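Local coordinates for protein peptidoglycan-N-acetylmuramic acid deacetylase PdaC (Bacillus subtilis subsp. subtilis str. 168, PDB 6H8N) that removes acetyl groups from N-acetylmuramic acid residues of peptidoglycan, a modification that confers resistance to lysozyme, and can also deacetylate chitin oligomers, at residues 20-26 / 54-58; 37-42 / 183-187; 43-49 / 90-94; 63-67 / 100-104. The protein carries 1 engineered substitution. Numbering follows the deposited sequence.

Overall arrangement
The four contacts illustrate how the strands of a β/α fold are tied to their surroundings by different chemistry at different depths. Interactions 1 and 3 pair helices: interaction 1 is partly buried and adds hydrogen bonds from R57 to N26 at its outer edge, whereas interaction 3 relies on close apolar fitting without a hydrogen bond between its segments. Interactions 2, 3 and 4 are buried. Interactions 2 and 4 pair strands with extended chain and use backbone amides, a threonine or tyrosine hydroxyl, and ordered water; they adjoin through neighbouring strands 40-43 and 64-67. Helix 52-60 in interaction 1 packs on both strands, while helix 80-98 in interaction 3 lies against interaction 4, joined by N67 and Q91.

Interaction 1. Residues 20-26 / 54-58; sequences PNPATTN and TLIRM
This is a helix-to-helix contact at the periphery of the deacetylase domain, where the start of helix 22-35 lies beside helix 52-60. The local axes are practically parallel (1°) and 11.2 Å apart. P20, preceded by a cis peptide bond, is extended (phi/psi -76/151) and gives the closest backbone approach, 6.4 Å between its CA and that of T54. The helix begins after N21, whose N donates to T25 OG1 and ND2 to T24 OG1, both at 2.9 Å; the two hydroxyls also bond D160. T54 (m) sits centrally, its CG2 3.7 Å from P20 CB and 3.8 Å from T25 CG2; M58 adds its CE at 3.8 Å from T25 CG2. At the outer edge R57 (chi1 to chi3 all t) donates from NH1 to both N26 O and N26 OD1, each 3.3 Å away, and a water links N26 OD1 (2.6 Å) to T54 OG1 (3.0 Å). R57 also forms salt bridges with D30 and E61. P20 ends the family's TFDDGP signature, here TFSDGP with the engineered S17, two residues after zinc ligand D18. Beneath the helix pair lies strand 40-43, where T25 and M58 pack on F41, and P20 and M58 on V43.

Interaction 2. Residues 37-42 / 183-187; sequences GHATFF and LVTVS
H38, L183 and T40 carry the largest buried areas of this contact, in which two extended chains run side by side, 31° apart end to end. The CA register is G37 with L183 (4.9 Å), H38 with V184 (5.3 Å) and A39 with T185 (4.9 Å). H38 (phi/psi -128/166) donates from its N to L183 O at 3.0 Å, while its CB lies 4.1 Å from T185 CG2. L183 directs its CA-to-CB bond toward the partner, its CB 4.0 Å from G37 CA, where a side chain would clash. H38 O finds no backbone partner in V184 N, 3.9 Å away; instead one water sits between H38 O (2.7 Å) and V184 O (2.9 Å), and another donates to V184 O and accepts from T40 OG1, both at 2.8 Å. T40 (m) also receives V186 N at OG1, 2.9 Å away, at the first turn of helix 186-197, whose N-cap residue is T185. F42 meets V186 with its ring edge, CE2 to CG2 4.4 Å, beside the engineered S17 and zinc ligand H68. Strands 40-43 and 182-183 both pair in parallel with strand 11-17, so the domain's β/α sheet brings a late strand back beside early ones; helix 22-35 packs on A39 and F41.

Interaction 3. Residues 43-49 / 90-94; sequences VLGSRVQ and TQDII
How closely two helices can approach depends on the shape of what lies between them, and here a glycine supplies the hollow. The local axes of 45-49 and 90-94 run nearly parallel, crossing at +21° with a closest approach of 9.0 Å. G45, the first residue of its helix (phi/psi -56/-41), comes within 4.3 Å of T90, CA to CA; T90 OG1 lies 3.6 Å from G45 CA, where any CB would clash. That hydroxyl has its own partner, Q86 O, one turn back. The main bump is I93 (chi1 t, chi2 p), which points at the opposite helix. Its CG2 reaches G45 O at 3.8 Å and V48 CG1 at 4.0 Å, while its CG1 meets Q49 CB at 4.1 Å, so it sits in a groove lined by residues 45, 48 and 49. Next to it I94 (m, t) spans V48 and V43: I94 CG1 is 4.2 Å from V48 CG1, and I94 CD1 is 3.8 Å from V43 CG2. No hydrogen bond joins the segments. Helix 45-50, directly after strand 40-43, thus packs on helix 80-98, which follows strand 64-67, in the helical layer around the strands of the β/α-barrel-like NodB fold.

Interaction 4. Residues 63-67 / 100-104; sequences NEVGN and YRPTL
A strand edge can be completed by a chain that is not itself a regular strand along most of its length, as 63-67 demonstrates by taking on 100-104, the link by which the chain returns from helix 80-98 to strand 104-105 of the β/α domain; the touching parts run 74° apart. E64 (phi/psi -94/147) extends its side chain with chi1 and chi2 both t. Its CG lies 3.5 Å from Y100 OH, its OE2 approaches L104 CD1 at 3.3 Å, and a water bonded to E64 OE2 (2.9 Å) also meets T103 OG1 (2.8 Å); S187 is a further partner of this carboxylate. V65 donates from its N to Y100 OH over 3.3 Å in an almost straight line (179°), Y100 being in the t rotamer, and its CB touches Y100 CE2 at 3.8 Å. V65 O faces P102 CB at 3.6 Å and accepts from a second water (2.8 Å), which accepts a hydrogen bond from L104 N (3.1 Å). G66 CA comes to 3.4 Å from L104 O; a CB there would lie only about 3.3 Å from that oxygen. N67, just before zinc ligand H68, donates from its N to L104 O at 2.9 Å, while its side chain bonds with Q91 and S69. Strand backbone polarity is thus met by a hydroxyl, a water and a carbonyl, without a regular partner strand.

Interaction 1. Residues 20-26 / 54-58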
loop_
_atom_site.group_PDB
_atom_site.type_symbol
_atom_site.label_atom_id
_atom_site.label_comp_id
_atom_site.label_asym_id
_atom_site.label_seq_id
_atom_site.Cartn_x
_atom_site.Cartn_y
_atom_site.Cartn_z
ATOM N N PRO A 20 7.658 4.867 6.933
ATOM C CA PRO A 20 7.382 4.316 8.265
ATOM C C PRO A 20 7.351 5.349 9.369
ATOM O O PRO A 20 8.027 6.381 9.324
ATOM C CB PRO A 20 8.566 3.376 8.500
ATOM C CG PRO A 20 9.647 3.903 7.640
ATOM C CD PRO A 20 8.976 4.450 6.431
ATOM N N ASN A 21 6.550 5.051 10.389
ATOM C CA ASN A 21 6.510 5.821 11.625
ATOM C C ASN A 21 6.363 4.788 12.727
ATOM O O ASN A 21 5.259 4.265 12.934
ATOM C CB ASN A 21 5.318 6.769 11.613
ATOM C CG ASN A 21 5.299 7.652 12.801
ATOM O OD1 ASN A 21 6.312 8.247 13.130
ATOM N ND2 ASN A 21 4.164 7.733 13.488
ATOM N N PRO A 22 7.435 4.451 13.447
ATOM C CA PRO A 22 7.350 3.289 14.357
ATOM C C PRO A 22 6.107 3.227 15.230
ATOM O O PRO A 22 5.461 2.177 15.289
ATOM C CB PRO A 22 8.655 3.392 15.150
ATOM C CG PRO A 22 9.620 3.967 14.171
ATOM C CD PRO A 22 8.819 4.957 13.349
ATOM N N ALA A 23 5.737 4.325 15.892
ATOM C CA ALA A 23 4.655 4.254 16.858
ATOM C C ALA A 23 3.363 3.782 16.213
ATOM O O ALA A 23 2.590 3.042 16.835
ATOM C CB ALA A 23 4.463 5.609 17.531
ATOM N N THR A 24 3.096 4.198 14.978
ATOM C CA THR A 24 1.864 3.817 14.303
ATOM C C THR A 24 2.067 2.621 13.375
ATOM O O THR A 24 1.274 1.674 13.408
ATOM C CB THR A 24 1.300 5.014 13.538
ATOM O OG1 THR A 24 2.325 5.580 12.718
ATOM C CG2 THR A 24 0.822 6.083 14.496
ATOM N N THR A 25 3.142 2.613 12.585
ATOM C CA THR A 25 3.404 1.498 11.686
ATOM C C THR A 25 3.573 0.191 12.439
ATOM O O THR A 25 3.068 -0.847 12.001
ATOM C CB THR A 25 4.638 1.792 10.833
ATOM O OG1 THR A 25 4.489 3.070 10.197
ATOM C CG2 THR A 25 4.854 0.701 9.786
ATOM N N ASN A 26 4.274 0.206 13.584
ATOM C CA ASN A 26 4.461 -1.048 14.320
ATOM C C ASN A 26 3.142 -1.600 14.849
ATOM O O ASN A 26 2.951 -2.818 14.921
ATOM C CB ASN A 26 5.438 -0.887 15.479
ATOM C CG ASN A 26 6.871 -0.828 15.034
ATOM O OD1 ASN A 26 7.267 -1.459 14.046
ATOM N ND2 ASN A 26 7.683 -0.127 15.801
ATOM N N THR A 54 12.165 -0.416 10.682
ATOM C CA THR A 54 10.764 -0.651 10.392
ATOM C C THR A 54 10.576 -1.162 8.970
ATOM O O THR A 54 9.700 -1.994 8.731
ATOM C CB THR A 54 9.989 0.634 10.666
ATOM O OG1 THR A 54 10.320 1.116 11.982
ATOM C CG2 THR A 54 8.505 0.389 10.597
ATOM N N LEU A 55 11.415 -0.714 8.035
ATOM C CA LEU A 55 11.420 -1.312 6.698
ATOM C C LEU A 55 11.757 -2.794 6.784
ATOM O O LEU A 55 11.091 -3.631 6.171
ATOM C CB LEU A 55 12.445 -0.600 5.811
ATOM C CG LEU A 55 12.696 -1.256 4.466
ATOM C CD1 LEU A 55 11.452 -1.245 3.605
ATOM C CD2 LEU A 55 13.854 -0.606 3.758
ATOM N N ILE A 56 12.812 -3.137 7.529
ATOM C CA ILE A 56 13.164 -4.542 7.664
ATOM C C ILE A 56 12.005 -5.335 8.254
ATOM O O ILE A 56 11.685 -6.426 7.775
ATOM C CB ILE A 56 14.473 -4.714 8.468
ATOM C CG1 ILE A 56 15.666 -4.078 7.744
ATOM C CG2 ILE A 56 14.722 -6.192 8.766
ATOM C CD1 ILE A 56 15.966 -4.677 6.406
ATOM N N ARG A 57 11.366 -4.809 9.298
ATOM C CA ARG A 57 10.275 -5.544 9.922
ATOM C C ARG A 57 9.121 -5.787 8.948
ATOM O O ARG A 57 8.581 -6.899 8.869
ATOM C CB ARG A 57 9.777 -4.830 11.178
ATOM C CG ARG A 57 8.696 -5.635 11.880
ATOM C CD ARG A 57 8.173 -5.052 13.193
ATOM N NE ARG A 57 7.032 -5.892 13.506
ATOM C CZ ARG A 57 5.950 -5.547 14.191
ATOM N NH1 ARG A 57 5.851 -4.354 14.752
ATOM N NH2 ARG A 57 4.958 -6.419 14.285
ATOM N N MET A 58 8.716 -4.762 8.200
ATOM C CA MET A 58 7.570 -4.964 7.330
ATOM C C MET A 58 7.870 -6.015 6.270
ATOM O O MET A 58 7.001 -6.836 5.946
ATOM C CB MET A 58 7.067 -3.650 6.733
ATOM C CG MET A 58 8.013 -2.903 5.901
ATOM S SD MET A 58 7.327 -1.282 5.358
ATOM C CE MET A 58 6.905 -0.406 6.831
HETATM O O HOH W 1 9.840 -1.501 13.442
#

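Interaction 2. Residues 37-42 / 183-187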
loop_
_atom_site.group_PDB
_atom_site.type_symbol
_atom_site.label_atom_id
_atom_site.label_comp_id
_atom_site.label_asym_id
_atom_site.label_seq_id
_atom_site.Cartn_x
_atom_site.Cartn_y
_atom_site.Cartn_z
ATOM N N GLY A 37 -2.824 -11.482 8.245
ATOM C CA GLY A 37 -2.991 -10.783 6.994
ATOM C C GLY A 37 -1.712 -10.057 6.596
ATOM O O GLY A 37 -0.770 -9.935 7.381
ATOM N N HIS A 38 -1.698 -9.576 5.352
ATOM C CA HIS A 38 -0.585 -8.780 4.847
ATOM C C HIS A 38 -1.126 -7.499 4.250
ATOM O O HIS A 38 -2.332 -7.362 4.014
ATOM C CB HIS A 38 0.244 -9.547 3.810
ATOM C CG HIS A 38 0.975 -10.708 4.396
ATOM N ND1 HIS A 38 0.803 -11.996 3.945
ATOM C CD2 HIS A 38 1.846 -10.782 5.427
ATOM C CE1 HIS A 38 1.564 -12.812 4.658
ATOM N NE2 HIS A 38 2.190 -12.102 5.579
ATOM N N ALA A 39 -0.225 -6.546 4.013
ATOM C CA ALA A 39 -0.584 -5.268 3.421
ATOM C C ALA A 39 0.586 -4.759 2.592
ATOM O O ALA A 39 1.630 -5.412 2.464
ATOM C CB ALA A 39 -0.981 -4.262 4.498
ATOM N N THR A 40 0.389 -3.582 2.007
ATOM C CA THR A 40 1.392 -2.951 1.170
ATOM C C THR A 40 1.645 -1.559 1.721
ATOM O O THR A 40 0.691 -0.802 1.938
ATOM C CB THR A 40 0.906 -2.838 -0.283
ATOM O OG1 THR A 40 0.459 -4.126 -0.721
ATOM C CG2 THR A 40 2.037 -2.388 -1.191
ATOM N N PHE A 41 2.908 -1.233 1.980
ATOM C CA PHE A 41 3.316 0.026 2.595
ATOM C C PHE A 41 4.043 0.848 1.547
ATOM O O PHE A 41 5.089 0.421 1.039
ATOM C CB PHE A 41 4.219 -0.248 3.798
ATOM C CG PHE A 41 3.508 -0.921 4.929
ATOM C CD1 PHE A 41 3.326 -2.289 4.943
ATOM C CD2 PHE A 41 2.967 -0.166 5.972
ATOM C CE1 PHE A 41 2.617 -2.903 5.989
ATOM C CE2 PHE A 41 2.257 -0.769 6.999
ATOM C CZ PHE A 41 2.099 -2.139 7.015
ATOM N N PHE A 42 3.494 2.018 1.230
ATOM C CA PHE A 42 4.099 2.954 0.292
ATOM C C PHE A 42 4.851 3.974 1.127
ATOM O O PHE A 42 4.252 4.832 1.789
ATOM C CB PHE A 42 3.019 3.557 -0.598
ATOM C CG PHE A 42 2.470 2.566 -1.577
ATOM C CD1 PHE A 42 3.097 2.375 -2.788
ATOM C CD2 PHE A 42 1.364 1.772 -1.259
ATOM C CE1 PHE A 42 2.628 1.429 -3.694
ATOM C CE2 PHE A 42 0.890 0.828 -2.166
ATOM C CZ PHE A 42 1.519 0.677 -3.388
ATOM N N LEU A 183 -6.535 -10.729 3.312
ATOM C CA LEU A 183 -5.825 -9.455 3.251
ATOM C C LEU A 183 -4.513 -9.689 2.515
ATOM O O LEU A 183 -3.567 -10.252 3.073
ATOM C CB LEU A 183 -5.599 -8.896 4.654
ATOM C CG LEU A 183 -6.781 -8.139 5.273
ATOM C CD1 LEU A 183 -8.061 -8.949 5.317
ATOM C CD2 LEU A 183 -6.393 -7.657 6.664
ATOM N N VAL A 184 -4.455 -9.232 1.275
ATOM C CA VAL A 184 -3.368 -9.548 0.359
ATOM C C VAL A 184 -2.604 -8.282 -0.011
ATOM O O VAL A 184 -3.094 -7.165 0.141
ATOM C CB VAL A 184 -3.882 -10.286 -0.896
ATOM C CG1 VAL A 184 -4.690 -11.512 -0.485
ATOM C CG2 VAL A 184 -4.740 -9.394 -1.750
ATOM N N THR A 185 -1.399 -8.477 -0.549
ATOM C CA THR A 185 -0.611 -7.360 -1.040
ATOM C C THR A 185 -1.151 -6.906 -2.396
ATOM O O THR A 185 -1.956 -7.585 -3.045
ATOM C CB THR A 185 0.854 -7.753 -1.205
ATOM O OG1 THR A 185 0.942 -8.715 -2.265
ATOM C CG2 THR A 185 1.439 -8.317 0.076
ATOM N N VAL A 186 -0.697 -5.738 -2.835
ATOM C CA VAL A 186 -1.105 -5.232 -4.141
ATOM C C VAL A 186 -0.734 -6.210 -5.251
ATOM O O VAL A 186 -1.542 -6.490 -6.153
ATOM C CB VAL A 186 -0.530 -3.820 -4.366
ATOM C CG1 VAL A 186 -0.632 -3.373 -5.831
ATOM C CG2 VAL A 186 -1.224 -2.827 -3.464
ATOM N N SER A 187 0.486 -6.736 -5.220
ATOM C CA SER A 187 0.891 -7.688 -6.258
ATOM C C SER A 187 0.095 -8.988 -6.176
ATOM O O SER A 187 -0.222 -9.587 -7.212
ATOM C CB SER A 187 2.393 -7.930 -6.182
ATOM O OG SER A 187 3.068 -6.730 -6.536
HETATM O O HOH W 2 -4.386 -6.284 2.587
HETATM O O HOH W 3 -2.134 -4.567 0.120
#

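Interaction 3. Residues 43-49 / 90-94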
loop_
_atom_site.group_PDB
_atom_site.type_symbol
_atom_site.label_atom_id
_atom_site.label_comp_id
_atom_site.label_asym_id
_atom_site.label_seq_id
_atom_site.Cartn_x
_atom_site.Cartn_y
_atom_site.Cartn_z
ATOM N N VAL A 43 6.163 3.843 1.119
ATOM C CA VAL A 43 7.044 4.486 2.093
ATOM C C VAL A 43 7.721 5.704 1.483
ATOM O O VAL A 43 8.041 5.756 0.286
ATOM C CB VAL A 43 8.098 3.501 2.662
ATOM C CG1 VAL A 43 7.411 2.338 3.382
ATOM C CG2 VAL A 43 9.026 2.997 1.585
ATOM N N LEU A 44 7.971 6.683 2.353
ATOM C CA LEU A 44 8.760 7.858 2.021
ATOM C C LEU A 44 10.234 7.552 2.237
ATOM O O LEU A 44 10.618 7.070 3.300
ATOM C CB LEU A 44 8.348 9.032 2.905
ATOM C CG LEU A 44 7.045 9.687 2.479
ATOM C CD1 LEU A 44 6.573 10.649 3.547
ATOM C CD2 LEU A 44 7.183 10.435 1.174
ATOM N N GLY A 45 11.060 7.844 1.233
ATOM C CA GLY A 45 12.485 7.590 1.374
ATOM C C GLY A 45 13.094 8.269 2.589
ATOM O O GLY A 45 13.923 7.687 3.281
ATOM N N SER A 46 12.697 9.515 2.863
ATOM C CA SER A 46 13.243 10.209 4.033
ATOM C C SER A 46 12.946 9.452 5.327
ATOM O O SER A 46 13.784 9.381 6.235
ATOM C CB SER A 46 12.702 11.636 4.085
ATOM O OG SER A 46 11.289 11.658 4.183
ATOM N N ARG A 47 11.751 8.876 5.442
ATOM C CA ARG A 47 11.385 8.128 6.641
ATOM C C ARG A 47 12.033 6.751 6.703
ATOM O O ARG A 47 12.341 6.269 7.797
ATOM C CB ARG A 47 9.863 8.010 6.773
ATOM C CG ARG A 47 9.257 9.261 7.391
ATOM C CD ARG A 47 7.762 9.139 7.655
ATOM N NE ARG A 47 7.301 10.208 8.518
ATOM C CZ ARG A 47 7.297 10.166 9.843
ATOM N NH1 ARG A 47 7.652 9.088 10.494
ATOM N NH2 ARG A 47 6.866 11.220 10.527
ATOM N N VAL A 48 12.238 6.090 5.561
ATOM C CA VAL A 48 13.041 4.876 5.546
ATOM C C VAL A 48 14.426 5.162 6.115
ATOM O O VAL A 48 14.964 4.373 6.895
ATOM C CB VAL A 48 13.106 4.289 4.122
ATOM C CG1 VAL A 48 14.104 3.173 4.049
ATOM C CG2 VAL A 48 11.746 3.823 3.680
ATOM N N GLN A 49 15.016 6.294 5.728
ATOM C CA GLN A 49 16.340 6.655 6.219
ATOM C C GLN A 49 16.324 6.859 7.727
ATOM O O GLN A 49 17.251 6.435 8.421
ATOM C CB GLN A 49 16.830 7.911 5.501
ATOM C CG GLN A 49 18.285 8.273 5.792
ATOM C CD GLN A 49 18.781 9.351 4.856
ATOM O OE1 GLN A 49 19.711 9.126 4.065
ATOM N NE2 GLN A 49 18.149 10.504 4.895
ATOM N N THR A 90 14.600 7.171 -3.405
ATOM C CA THR A 90 13.838 6.296 -2.527
ATOM C C THR A 90 14.116 4.835 -2.839
ATOM O O THR A 90 14.304 4.039 -1.916
ATOM C CB THR A 90 12.365 6.663 -2.622
ATOM O OG1 THR A 90 12.231 8.024 -2.190
ATOM C CG2 THR A 90 11.509 5.768 -1.737
ATOM N N GLN A 91 14.225 4.475 -4.126
ATOM C CA GLN A 91 14.698 3.132 -4.476
ATOM C C GLN A 91 16.053 2.877 -3.837
ATOM O O GLN A 91 16.297 1.808 -3.262
ATOM C CB GLN A 91 14.822 2.958 -5.994
ATOM C CG GLN A 91 13.549 3.035 -6.783
ATOM C CD GLN A 91 12.580 1.930 -6.492
ATOM O OE1 GLN A 91 11.714 2.054 -5.622
ATOM N NE2 GLN A 91 12.699 0.829 -7.215
ATOM N N ASP A 92 16.941 3.871 -3.898
ATOM C CA ASP A 92 18.310 3.675 -3.443
ATOM C C ASP A 92 18.382 3.432 -1.942
ATOM O O ASP A 92 19.122 2.548 -1.496
ATOM C CB ASP A 92 19.184 4.878 -3.833
ATOM C CG ASP A 92 19.437 4.971 -5.325
ATOM O OD1 ASP A 92 19.165 3.998 -6.053
ATOM O OD2 ASP A 92 19.927 6.041 -5.770
ATOM N N ILE A 93 17.637 4.192 -1.133
ATOM C CA ILE A 93 17.726 3.981 0.312
ATOM C C ILE A 93 17.131 2.628 0.689
ATOM O O ILE A 93 17.654 1.919 1.559
ATOM C CB ILE A 93 17.123 5.151 1.120
ATOM C CG1 ILE A 93 17.464 5.044 2.611
ATOM C CG2 ILE A 93 15.596 5.218 0.979
ATOM C CD1 ILE A 93 18.949 5.192 2.928
ATOM N N ILE A 94 16.028 2.244 0.041
ATOM C CA ILE A 94 15.432 0.944 0.328
ATOM C C ILE A 94 16.416 -0.167 -0.020
ATOM O O ILE A 94 16.606 -1.113 0.752
ATOM C CB ILE A 94 14.095 0.799 -0.405
ATOM C CG1 ILE A 94 13.086 1.796 0.164
ATOM C CG2 ILE A 94 13.574 -0.647 -0.343
ATOM C CD1 ILE A 94 11.844 1.946 -0.685
#

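Interaction 4. Residues 63-67 / 100-104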
loop_
_atom_site.group_PDB
_atom_site.type_symbol
_atom_site.label_atom_id
_atom_site.label_comp_id
_atom_site.label_asym_id
_atom_site.label_seq_id
_atom_site.Cartn_x
_atom_site.Cartn_y
_atom_site.Cartn_z
ATOM N N ASN A 63 5.013 -8.376 4.158
ATOM C CA ASN A 63 4.316 -7.274 3.521
ATOM C C ASN A 63 5.099 -6.760 2.321
ATOM O O ASN A 63 6.314 -6.948 2.212
ATOM C CB ASN A 63 4.069 -6.194 4.558
ATOM C CG ASN A 63 3.306 -6.736 5.729
ATOM O OD1 ASN A 63 2.113 -7.053 5.603
ATOM N ND2 ASN A 63 3.968 -6.859 6.883
ATOM N N GLU A 64 4.385 -6.120 1.412
ATOM C CA GLU A 64 4.977 -5.556 0.215
ATOM C C GLU A 64 5.306 -4.092 0.481
ATOM O O GLU A 64 4.600 -3.413 1.238
ATOM C CB GLU A 64 4.021 -5.695 -0.977
ATOM C CG GLU A 64 4.613 -5.212 -2.291
ATOM C CD GLU A 64 3.814 -5.619 -3.503
ATOM O OE1 GLU A 64 2.615 -5.887 -3.407
ATOM O OE2 GLU A 64 4.417 -5.655 -4.613
ATOM N N VAL A 65 6.387 -3.612 -0.128
ATOM C CA VAL A 65 6.836 -2.234 0.018
ATOM C C VAL A 65 6.843 -1.570 -1.345
ATOM O O VAL A 65 7.439 -2.087 -2.300
ATOM C CB VAL A 65 8.221 -2.159 0.671
ATOM C CG1 VAL A 65 8.747 -0.719 0.684
ATOM C CG2 VAL A 65 8.145 -2.715 2.068
ATOM N N GLY A 66 6.211 -0.398 -1.418
ATOM C CA GLY A 66 6.204 0.420 -2.607
ATOM C C GLY A 66 6.848 1.770 -2.341
ATOM O O GLY A 66 7.088 2.154 -1.203
ATOM N N ASN A 67 7.132 2.482 -3.421
ATOM C CA ASN A 67 7.845 3.752 -3.380
ATOM C C ASN A 67 6.855 4.916 -3.381
ATOM O O ASN A 67 6.003 4.994 -4.265
ATOM C CB ASN A 67 8.730 3.781 -4.634
ATOM C CG ASN A 67 9.643 4.986 -4.730
ATOM O OD1 ASN A 67 9.258 6.134 -4.487
ATOM N ND2 ASN A 67 10.867 4.733 -5.171
ATOM N N TYR A 100 16.106 -4.872 -1.265
ATOM C CA TYR A 100 14.833 -5.013 -1.971
ATOM C C TYR A 100 14.660 -3.867 -2.956
ATOM O O TYR A 100 15.002 -2.721 -2.650
ATOM C CB TYR A 100 13.728 -4.974 -0.922
ATOM C CG TYR A 100 12.263 -5.128 -1.324
ATOM C CD1 TYR A 100 11.623 -6.365 -1.189
ATOM C CD2 TYR A 100 11.483 -4.023 -1.646
ATOM C CE1 TYR A 100 10.261 -6.511 -1.460
ATOM C CE2 TYR A 100 10.134 -4.160 -1.980
ATOM C CZ TYR A 100 9.509 -5.405 -1.827
ATOM O OH TYR A 100 8.128 -5.571 -2.059
ATOM N N ARG A 101 14.148 -4.189 -4.136
ATOM C CA ARG A 101 13.838 -3.222 -5.179
ATOM C C ARG A 101 12.326 -3.158 -5.382
ATOM O O ARG A 101 11.748 -4.051 -6.016
ATOM C CB ARG A 101 14.531 -3.601 -6.492
ATOM C CG ARG A 101 14.208 -2.600 -7.599
ATOM C CD ARG A 101 15.072 -2.800 -8.851
ATOM N NE ARG A 101 14.828 -4.082 -9.501
ATOM C CZ ARG A 101 15.309 -4.421 -10.696
ATOM N NH1 ARG A 101 15.034 -5.614 -11.204
ATOM N NH2 ARG A 101 16.063 -3.568 -11.388
ATOM N N PRO A 102 11.645 -2.123 -4.901
ATOM C CA PRO A 102 10.203 -2.013 -5.163
ATOM C C PRO A 102 9.917 -1.988 -6.652
ATOM O O PRO A 102 10.682 -1.437 -7.440
ATOM C CB PRO A 102 9.825 -0.675 -4.523
ATOM C CG PRO A 102 10.847 -0.499 -3.422
ATOM C CD PRO A 102 12.131 -1.058 -4.020
ATOM N N THR A 103 8.779 -2.581 -7.014
ATOM C CA THR A 103 8.254 -2.482 -8.366
ATOM C C THR A 103 7.052 -1.562 -8.465
ATOM O O THR A 103 6.705 -1.145 -9.577
ATOM C CB THR A 103 7.852 -3.865 -8.889
ATOM O OG1 THR A 103 6.851 -4.398 -8.047
ATOM C CG2 THR A 103 9.044 -4.815 -8.900
ATOM N N LEU A 104 6.441 -1.201 -7.338
ATOM C CA LEU A 104 5.248 -0.368 -7.303
ATOM C C LEU A 104 5.618 1.040 -6.876
ATOM O O LEU A 104 6.378 1.230 -5.921
ATOM C CB LEU A 104 4.230 -0.916 -6.302
ATOM C CG LEU A 104 3.791 -2.366 -6.469
ATOM C CD1 LEU A 104 2.891 -2.772 -5.315
ATOM C CD2 LEU A 104 3.081 -2.542 -7.786
HETATM O O HOH W 4 7.200 -5.559 -5.493
HETATM O O HOH W 5 6.848 -2.963 -4.846
#